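Local atomic coordinates of two-domain protein containing predicted PHP-like metal-dependent phosphoesterase (Bacteroides vulgatus ATCC 8482, PDB entry 3E38), a protein that binds three zinc ions and probably hydrolyses phosphoesters in the manner of PHP-family enzymes, perhaps trimming nucleic acids from the 5' end. Residues F132-H137 against G165-N170; N136-D141 against L173-A178; T188-S193 against T212-F217. All blocks are in the same frame, centred on the assembly; numbering follows the deposited sequence.

Contact 1: residues F132-H137 against G165-N170; sequences FMFWNH and GIEVAN. With ZN (zinc ion), chain H.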
loop_
_atom_site.group_PDB
_atom_site.type_symbol
_atom_site.label_atom_id
_atom_site.label_comp_id
_atom_site.label_asym_id
_atom_site.label_seq_id
_atom_site.Cartn_x
_atom_site.Cartn_y
_atom_site.Cartn_z
ATOM N N PHE B 132 33.907 -13.950 14.658
ATOM C CA PHE B 132 33.985 -12.700 13.880
ATOM C C PHE B 132 33.273 -11.664 14.751
ATOM O O PHE B 132 32.131 -11.844 15.180
ATOM C CB PHE B 132 33.390 -12.814 12.493
ATOM C CG PHE B 132 33.459 -11.533 11.696
ATOM C CD1 PHE B 132 32.422 -10.578 11.793
ATOM C CD2 PHE B 132 34.533 -11.283 10.823
ATOM C CE1 PHE B 132 32.463 -9.389 11.057
ATOM C CE2 PHE B 132 34.586 -10.092 10.070
ATOM C CZ PHE B 132 33.530 -9.142 10.187
HETATM N N MSE B 133 34.021 -10.624 15.088
HETATM C CA MSE B 133 33.557 -9.617 16.053
HETATM C C MSE B 133 33.411 -8.231 15.505
HETATM O O MSE B 133 34.319 -7.698 14.872
HETATM C CB MSE B 133 34.536 -9.569 17.244
HETATM C CG MSE B 133 34.353 -10.795 18.183
HETATM SE SE MSE B 133 35.836 -11.111 19.369
HETATM C CE MSE B 133 37.107 -11.880 18.114
ATOM N N PHE B 134 32.267 -7.626 15.792
ATOM C CA PHE B 134 32.079 -6.245 15.376
ATOM C C PHE B 134 31.428 -5.333 16.410
ATOM O O PHE B 134 30.653 -5.745 17.235
ATOM C CB PHE B 134 31.364 -6.172 14.025
ATOM C CG PHE B 134 29.992 -6.805 14.005
ATOM C CD1 PHE B 134 28.864 -6.060 14.327
ATOM C CD2 PHE B 134 29.835 -8.134 13.625
ATOM C CE1 PHE B 134 27.581 -6.640 14.269
ATOM C CE2 PHE B 134 28.565 -8.721 13.556
ATOM C CZ PHE B 134 27.434 -7.965 13.887
ATOM N N TRP B 135 31.853 -4.079 16.375
ATOM C CA TRP B 135 31.292 -3.030 17.224
ATOM C C TRP B 135 29.866 -2.637 16.758
ATOM O O TRP B 135 29.629 -2.260 15.595
ATOM C CB TRP B 135 32.258 -1.849 17.243
ATOM C CG TRP B 135 31.892 -0.739 18.127
ATOM C CD1 TRP B 135 30.997 -0.755 19.152
ATOM C CD2 TRP B 135 32.518 0.550 18.156
ATOM N NE1 TRP B 135 30.981 0.464 19.789
ATOM C CE2 TRP B 135 31.915 1.282 19.198
ATOM C CE3 TRP B 135 33.517 1.151 17.397
ATOM C CZ2 TRP B 135 32.268 2.600 19.488
ATOM C CZ3 TRP B 135 33.893 2.441 17.696
ATOM C CH2 TRP B 135 33.259 3.161 18.731
ATOM N N ASN B 136 28.921 -2.757 17.693
ATOM C CA ASN B 136 27.529 -2.376 17.450
ATOM C C ASN B 136 27.215 -0.905 17.753
ATOM O O ASN B 136 27.681 -0.329 18.720
ATOM C CB ASN B 136 26.543 -3.237 18.264
ATOM C CG ASN B 136 26.711 -4.709 18.037
ATOM O OD1 ASN B 136 27.158 -5.145 16.982
ATOM N ND2 ASN B 136 26.364 -5.492 19.044
ATOM N N HIS B 137 26.361 -0.341 16.901
ATOM C CA HIS B 137 25.852 1.015 17.061
ATOM C C HIS B 137 26.798 1.944 17.803
ATOM O O HIS B 137 26.496 2.403 18.879
ATOM C CB HIS B 137 24.474 0.999 17.754
ATOM C CG HIS B 137 24.358 0.063 18.919
ATOM N ND1 HIS B 137 24.946 0.306 20.142
ATOM C CD2 HIS B 137 23.653 -1.088 19.063
ATOM C CE1 HIS B 137 24.637 -0.671 20.972
ATOM N NE2 HIS B 137 23.873 -1.537 20.337
ATOM N N GLY B 165 34.941 -5.651 12.367
ATOM C CA GLY B 165 34.007 -4.766 11.701
ATOM C C GLY B 165 33.333 -3.838 12.651
ATOM O O GLY B 165 33.555 -3.877 13.871
ATOM N N ILE B 166 32.556 -2.959 12.052
ATOM C CA ILE B 166 31.743 -1.990 12.786
ATOM C C ILE B 166 30.462 -1.814 12.050
ATOM O O ILE B 166 30.459 -1.823 10.829
ATOM C CB ILE B 166 32.384 -0.610 12.838
ATOM C CG1 ILE B 166 33.830 -0.721 13.260
ATOM C CG2 ILE B 166 31.620 0.340 13.788
ATOM C CD1 ILE B 166 34.515 0.650 13.308
ATOM N N GLU B 167 29.376 -1.723 12.805
ATOM C CA GLU B 167 28.074 -1.400 12.241
ATOM C C GLU B 167 28.095 0.048 11.792
ATOM O O GLU B 167 28.419 0.971 12.576
ATOM C CB GLU B 167 26.962 -1.612 13.251
ATOM C CG GLU B 167 26.637 -3.066 13.468
ATOM C CD GLU B 167 25.421 -3.268 14.392
ATOM O OE1 GLU B 167 25.124 -2.324 15.171
ATOM O OE2 GLU B 167 24.809 -4.374 14.369
ATOM N N VAL B 168 27.841 0.234 10.500
ATOM C CA VAL B 168 27.804 1.594 9.872
ATOM C C VAL B 168 26.353 2.038 9.786
ATOM O O VAL B 168 26.017 3.206 9.525
ATOM C CB VAL B 168 28.482 1.677 8.474
ATOM C CG1 VAL B 168 30.033 1.587 8.631
ATOM C CG2 VAL B 168 27.872 0.638 7.464
ATOM N N ALA B 169 25.506 1.063 10.056
ATOM C CA ALA B 169 24.071 1.261 10.042
ATOM C C ALA B 169 23.349 0.184 10.848
ATOM O O ALA B 169 23.557 -0.987 10.645
ATOM C CB ALA B 169 23.575 1.330 8.615
ATOM N N ASN B 170 22.525 0.647 11.788
ATOM C CA ASN B 170 21.718 -0.186 12.711
ATOM C C ASN B 170 20.265 0.271 12.737
ATOM O O ASN B 170 19.933 1.358 13.196
ATOM C CB ASN B 170 22.321 -0.132 14.130
ATOM C CG ASN B 170 21.690 -1.125 15.104
ATOM O OD1 ASN B 170 20.508 -1.058 15.350
ATOM N ND2 ASN B 170 22.506 -2.013 15.708
HETATM ZN ZN ZN H . 23.245 -3.240 21.593
HETATM O O HOH W 1 22.454 -3.945 20.125
#
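E167 reaches from its strand across to the turn that follows 132-135, and its carboxylate organises the contact. The chain is extended beyond CG, with CG anti to the carbonyl carbon, and OE1 accepts two N-H groups: H137 N, at 2.9 Å from E167 OE1 on its anti side, and N170 ND2, at 2.7 Å from the same oxygen on its syn side. The two donors come from opposite faces of the carboxylate plane, which limits its rotation. OE2 is taken by T192 and by H24, and lies near the plane of the F134 ring, at its edge, 3.6 Å from F134 CE1. The N136 amide crosses the same carboxylate with the planes 37° apart, its ND2 engaged by N104 and E93. With an alanine at E167, the loss of the carboxylate would probably leave H137 N without its acceptor and H24 freer to turn.

On the face opposite F134, W135 and I166 lie side by side and point the same way, W135 CB being 4.1 Å from I166 CG2; the indole ring stacks with F103 and H154. A CB on G165 would lie about 3.5 Å from F134 CB, so glycine eases the packing. The backbones pair in parallel, W135 N to G165 O (3.0 Å) and E167 N to W135 O (2.9 Å). Strand 132-135, helix 152-159 and strand 165-170 form a beta-alpha-beta unit, with zinc ligand H137 just after the first strand, E167 bonded to the ligand H24 and N170 ND2 also to the ligand D194, consistent with a PHP-type barrel.

Contact 2: residues N136-D141 against L173-A178; sequences NHPGWD and LYMPEA. With ZN (zinc ion), chain H.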
loop_
_atom_site.group_PDB
_atom_site.type_symbol
_atom_site.label_atom_id
_atom_site.label_comp_id
_atom_site.label_asym_id
_atom_site.label_seq_id
_atom_site.Cartn_x
_atom_site.Cartn_y
_atom_site.Cartn_z
ATOM N N ASN B 136 28.921 -2.757 17.693
ATOM C CA ASN B 136 27.529 -2.376 17.450
ATOM C C ASN B 136 27.215 -0.905 17.753
ATOM O O ASN B 136 27.681 -0.329 18.720
ATOM C CB ASN B 136 26.543 -3.237 18.264
ATOM C CG ASN B 136 26.711 -4.709 18.037
ATOM O OD1 ASN B 136 27.158 -5.145 16.982
ATOM N ND2 ASN B 136 26.364 -5.492 19.044
ATOM N N HIS B 137 26.361 -0.341 16.901
ATOM C CA HIS B 137 25.852 1.015 17.061
ATOM C C HIS B 137 26.798 1.944 17.803
ATOM O O HIS B 137 26.496 2.403 18.879
ATOM C CB HIS B 137 24.474 0.999 17.754
ATOM C CG HIS B 137 24.358 0.063 18.919
ATOM N ND1 HIS B 137 24.946 0.306 20.142
ATOM C CD2 HIS B 137 23.653 -1.088 19.063
ATOM C CE1 HIS B 137 24.637 -0.671 20.972
ATOM N NE2 HIS B 137 23.873 -1.537 20.337
ATOM N N PRO B 138 27.957 2.213 17.220
ATOM C CA PRO B 138 28.873 3.115 17.898
ATOM C C PRO B 138 28.195 4.437 18.246
ATOM O O PRO B 138 28.397 5.008 19.312
ATOM C CB PRO B 138 30.010 3.307 16.863
ATOM C CG PRO B 138 29.528 2.632 15.560
ATOM C CD PRO B 138 28.509 1.638 15.981
ATOM N N GLY B 139 27.303 4.839 17.357
ATOM C CA GLY B 139 26.619 6.129 17.432
ATOM C C GLY B 139 25.371 6.227 18.289
ATOM O O GLY B 139 24.856 7.318 18.520
ATOM N N TRP B 140 24.894 5.095 18.771
ATOM C CA TRP B 140 23.675 5.078 19.602
ATOM C C TRP B 140 23.827 6.161 20.646
ATOM O O TRP B 140 24.773 6.139 21.448
ATOM C CB TRP B 140 23.538 3.733 20.260
ATOM C CG TRP B 140 22.301 3.485 21.058
ATOM C CD1 TRP B 140 21.021 3.895 20.772
ATOM C CD2 TRP B 140 22.202 2.621 22.194
ATOM N NE1 TRP B 140 20.140 3.380 21.705
ATOM C CE2 TRP B 140 20.839 2.586 22.580
ATOM C CE3 TRP B 140 23.140 1.879 22.936
ATOM C CZ2 TRP B 140 20.395 1.842 23.678
ATOM C CZ3 TRP B 140 22.703 1.159 24.026
ATOM C CH2 TRP B 140 21.336 1.129 24.381
ATOM N N ASP B 141 22.877 7.085 20.653
ATOM C CA ASP B 141 23.003 8.313 21.475
ATOM C C ASP B 141 22.839 8.065 22.949
ATOM O O ASP B 141 23.161 8.928 23.782
ATOM C CB ASP B 141 22.049 9.453 21.001
ATOM C CG ASP B 141 20.563 9.055 20.972
ATOM O OD1 ASP B 141 20.165 8.015 21.554
ATOM O OD2 ASP B 141 19.794 9.806 20.320
ATOM N N LEU B 173 19.264 3.829 12.257
ATOM C CA LEU B 173 20.452 4.668 12.653
ATOM C C LEU B 173 21.612 4.486 11.706
ATOM O O LEU B 173 22.128 3.398 11.569
ATOM C CB LEU B 173 20.901 4.385 14.109
ATOM C CG LEU B 173 22.129 5.138 14.712
ATOM C CD1 LEU B 173 22.026 6.683 14.652
ATOM C CD2 LEU B 173 22.406 4.696 16.149
ATOM N N TYR B 174 21.967 5.581 11.048
ATOM C CA TYR B 174 23.130 5.707 10.128
ATOM C C TYR B 174 24.264 6.394 10.879
ATOM O O TYR B 174 24.038 7.414 11.477
ATOM C CB TYR B 174 22.730 6.520 8.884
ATOM C CG TYR B 174 23.846 6.844 7.901
ATOM C CD1 TYR B 174 24.486 5.847 7.192
ATOM C CD2 TYR B 174 24.195 8.157 7.629
ATOM C CE1 TYR B 174 25.432 6.142 6.267
ATOM C CE2 TYR B 174 25.171 8.463 6.711
ATOM C CZ TYR B 174 25.780 7.448 6.028
ATOM O OH TYR B 174 26.755 7.737 5.117
HETATM N N MSE B 175 25.472 5.823 10.818
HETATM C CA MSE B 175 26.641 6.305 11.574
HETATM C C MSE B 175 27.877 6.450 10.725
HETATM O O MSE B 175 28.752 5.612 10.774
HETATM C CB MSE B 175 26.916 5.331 12.724
HETATM C CG MSE B 175 25.633 5.161 13.522
HETATM SE SE MSE B 175 25.405 3.645 14.693
HETATM C CE MSE B 175 25.157 2.175 13.427
ATOM N N PRO B 176 27.961 7.544 9.977
ATOM C CA PRO B 176 29.064 7.796 9.036
ATOM C C PRO B 176 30.419 7.820 9.645
ATOM O O PRO B 176 31.409 7.614 8.951
ATOM C CB PRO B 176 28.770 9.217 8.491
ATOM C CG PRO B 176 27.834 9.843 9.473
ATOM C CD PRO B 176 26.969 8.625 9.938
ATOM N N GLU B 177 30.474 8.123 10.925
ATOM C CA GLU B 177 31.782 8.231 11.583
ATOM C C GLU B 177 32.429 6.860 11.450
ATOM O O GLU B 177 33.649 6.746 11.351
ATOM C CB GLU B 177 31.680 8.628 13.064
ATOM C CG GLU B 177 30.961 9.953 13.361
ATOM C CD GLU B 177 29.431 9.895 13.261
ATOM O OE1 GLU B 177 28.863 8.848 12.887
ATOM O OE2 GLU B 177 28.805 10.930 13.561
ATOM N N ALA B 178 31.582 5.832 11.398
ATOM C CA ALA B 178 32.059 4.444 11.381
ATOM C C ALA B 178 32.639 4.105 10.039
ATOM O O ALA B 178 33.548 3.290 9.924
ATOM C CB ALA B 178 30.911 3.436 11.731
HETATM ZN ZN ZN H . 23.245 -3.240 21.593
HETATM O O HOH W 1 22.454 -3.945 20.125
#
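H137 NE2 binds a zinc ion at 2.2 Å, while the backbone of the same residue rests on M175. E93, H102 and a water are among the other ligands of that zinc, so one residue has its ring in the metal site and its main chain against an apolar side chain.

M175, a selenomethionine in this crystal, packs against the turn. Its selenium sits under the bend of the chain, 3.6 Å from H137 CA and 3.5 Å from G139 N, and P138 CD meets it at 3.9 Å, the two side chains crossing at about a right angle. The bend at chi3 (-72°) brings CE round to H137 CA as well. A long, flexible and polarisable side chain is well suited to follow such an uneven surface of ring and backbone.

H137 to W140 form a type I beta turn, closed by W140 N to H137 O at 3.1 Å. P138, its phi fixed by the ring, fits the second position; its CG touches A178 CB, 4.1 Å away, at the start of helix 176-185, where a small residue lets the ring come near. A CB at G139 would clash with M175 CG, so a glycine fits here. L173 packs beside it: CG stands anti to the backbone N, and from it the CD2 branch lies 3.6 Å from W140 N. The indole itself leads away to meet the H102 ring, and beyond it D141 OD2 bonds to R297 N of the second subunit.

All that passes between the two segments is van der Waals contact. The fit of the turn to M175, L173 and A178 is therefore steric, while its own backbone bond and polar partners such as Q144 and E167 fix the rest, and the metal is held at NE2.

Contact 3: residues T188-S193 against T212-F217; sequences TMIGTS and TMTFVF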
loop_
_atom_site.group_PDB
_atom_site.type_symbol
_atom_site.label_atom_id
_atom_site.label_comp_id
_atom_site.label_asym_id
_atom_site.label_seq_id
_atom_site.Cartn_x
_atom_site.Cartn_y
_atom_site.Cartn_z
ATOM N N THR B 188 35.508 -4.394 8.206
ATOM C CA THR B 188 34.292 -4.789 7.468
ATOM C C THR B 188 33.116 -3.926 7.864
ATOM O O THR B 188 32.794 -3.860 9.029
ATOM C CB THR B 188 33.985 -6.245 7.710
ATOM O OG1 THR B 188 35.124 -6.988 7.264
ATOM C CG2 THR B 188 32.713 -6.708 6.964
HETATM N N MSE B 189 32.520 -3.234 6.882
HETATM C CA MSE B 189 31.327 -2.403 7.124
HETATM C C MSE B 189 30.128 -3.314 7.173
HETATM O O MSE B 189 29.918 -4.126 6.280
HETATM C CB MSE B 189 31.131 -1.352 6.041
HETATM C CG MSE B 189 32.319 -0.421 5.907
HETATM SE SE MSE B 189 31.911 0.913 4.632
HETATM C CE MSE B 189 33.799 1.490 4.274
ATOM N N ILE B 190 29.404 -3.170 8.271
ATOM C CA ILE B 190 28.236 -3.978 8.600
ATOM C C ILE B 190 26.936 -3.201 8.710
ATOM O O ILE B 190 26.885 -2.084 9.175
ATOM C CB ILE B 190 28.413 -4.727 9.951
ATOM C CG1 ILE B 190 29.566 -5.712 9.912
ATOM C CG2 ILE B 190 27.125 -5.556 10.284
ATOM C CD1 ILE B 190 29.308 -6.936 9.041
ATOM N N GLY B 191 25.857 -3.858 8.332
ATOM C CA GLY B 191 24.555 -3.253 8.512
ATOM C C GLY B 191 23.526 -4.265 8.965
ATOM O O GLY B 191 23.347 -5.315 8.347
ATOM N N THR B 192 22.844 -3.922 10.046
ATOM C CA THR B 192 21.891 -4.849 10.661
ATOM C C THR B 192 20.617 -4.187 11.131
ATOM O O THR B 192 20.501 -2.978 11.150
ATOM C CB THR B 192 22.524 -5.554 11.851
ATOM O OG1 THR B 192 22.665 -4.611 12.902
ATOM C CG2 THR B 192 23.913 -6.091 11.499
ATOM N N SER B 193 19.660 -5.033 11.498
ATOM C CA SER B 193 18.364 -4.569 11.940
ATOM C C SER B 193 18.394 -4.295 13.431
ATOM O O SER B 193 17.913 -3.288 13.884
ATOM C CB SER B 193 17.249 -5.580 11.637
ATOM O OG SER B 193 17.316 -6.741 12.433
ATOM N N THR B 212 17.263 -2.915 7.542
ATOM C CA THR B 212 18.681 -2.605 7.345
ATOM C C THR B 212 19.441 -3.916 7.340
ATOM O O THR B 212 19.207 -4.809 8.139
ATOM C CB THR B 212 19.165 -1.657 8.437
ATOM O OG1 THR B 212 18.417 -0.452 8.293
ATOM C CG2 THR B 212 20.656 -1.358 8.341
HETATM N N MSE B 213 20.316 -4.064 6.384
HETATM C CA MSE B 213 20.996 -5.335 6.257
HETATM C C MSE B 213 22.347 -5.222 5.620
HETATM O O MSE B 213 22.814 -4.149 5.342
HETATM C CB MSE B 213 20.139 -6.264 5.389
HETATM C CG MSE B 213 20.027 -5.806 3.927
HETATM SE SE MSE B 213 18.850 -6.967 2.866
HETATM C CE MSE B 213 17.172 -6.460 3.729
ATOM N N THR B 214 22.975 -6.370 5.402
ATOM C CA THR B 214 24.317 -6.406 4.763
ATOM C C THR B 214 24.356 -7.279 3.531
ATOM O O THR B 214 23.899 -8.426 3.522
ATOM C CB THR B 214 25.440 -6.909 5.721
ATOM O OG1 THR B 214 25.444 -6.140 6.912
ATOM C CG2 THR B 214 26.802 -6.839 5.083
ATOM N N PHE B 215 24.831 -6.681 2.458
ATOM C CA PHE B 215 25.115 -7.437 1.252
ATOM C C PHE B 215 26.511 -8.044 1.423
ATOM O O PHE B 215 27.514 -7.311 1.662
ATOM C CB PHE B 215 25.084 -6.585 -0.032
ATOM C CG PHE B 215 23.741 -6.075 -0.399
ATOM C CD1 PHE B 215 22.607 -6.634 0.157
ATOM C CD2 PHE B 215 23.603 -5.111 -1.398
ATOM C CE1 PHE B 215 21.347 -6.168 -0.189
ATOM C CE2 PHE B 215 22.339 -4.645 -1.772
ATOM C CZ PHE B 215 21.218 -5.170 -1.164
ATOM N N VAL B 216 26.562 -9.375 1.329
ATOM C CA VAL B 216 27.812 -10.140 1.438
ATOM C C VAL B 216 28.146 -10.821 0.106
ATOM O O VAL B 216 27.368 -11.631 -0.421
ATOM C CB VAL B 216 27.769 -11.194 2.591
ATOM C CG1 VAL B 216 29.140 -11.870 2.799
ATOM C CG2 VAL B 216 27.310 -10.561 3.921
ATOM N N PHE B 217 29.326 -10.497 -0.419
ATOM C CA PHE B 217 29.777 -11.047 -1.712
ATOM C C PHE B 217 30.683 -12.247 -1.486
ATOM O O PHE B 217 31.910 -12.147 -1.330
ATOM C CB PHE B 217 30.435 -9.971 -2.561
ATOM C CG PHE B 217 29.642 -8.700 -2.622
ATOM C CD1 PHE B 217 28.526 -8.603 -3.426
ATOM C CD2 PHE B 217 29.996 -7.610 -1.847
ATOM C CE1 PHE B 217 27.793 -7.435 -3.470
ATOM C CE2 PHE B 217 29.273 -6.467 -1.903
ATOM C CZ PHE B 217 28.166 -6.380 -2.714
#
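T212 meets T192 with its methyl group, just before strand 213-217 begins. Its CG2, anti to the backbone N, lies 3.2 Å from T192 O, and its CB is nearly as close to that oxygen. The hydroxyl is used differently, since OG1 bonds to G171 O. A threonine serves well here because its apolar methyl can pack against the T192 carbonyl while its hydroxyl makes a polar bond to another part of the chain.

M213, a selenomethionine, turns its side chain away from 188-193 and packs on K20 and Y238 of the adjoining strands. Its backbone is what faces G191. A CB on G191 would come within 2.8 Å of M213 O, so a glycine at this point lets the two chains draw together.

T214 makes the bond of the contact: its OG1 donates to G191 O at 2.7 Å. The hydroxyl approaches the carbonyl from one side, with a C=O...donor angle of 115°. Chi1 of -54° turns OG1 anti to the carbonyl carbon and puts it over the glycine, where I190 CG2 also approaches it at 3.8 Å. A short beta-branched residue can both favour the strand and give a side-chain donor where the backbones are not paired.

Beyond T214 the chain leaves the other segment, for the short strand axes approach to 4.5 Å but run at 133° to each other. The two strands thus touch at one corner without a ladder of backbone bonds: 188-192 pairs with 165-170, and 213-218 with 17-22 and 235-239. Such a splayed meeting of two strands of one curled sheet is consistent with the closing seam of the distorted beta/alpha barrel of PHP enzymes.

Overall arrangement
All three contacts are largely buried, but only contact 2 has its margins partly exposed, and there a second subunit comes within reach. Contacts 1 and 2 share N136 and H137 and reach the same zinc: contact 1 fixes this corner with backbone pairing and a carboxylate, contact 2 packs apolar side chains against the turn's ring and backbone. They also join directly, through V168 O and M175 N. Contact 3, whose centre lies about 2 Å from the centre of the chain, continues the sheet from strand 165-170 through 188-192, V168 N probably bonding to I190 O. Regular parallel pairing thus gives way to a side-chain hydroxyl bond where the strands diverge.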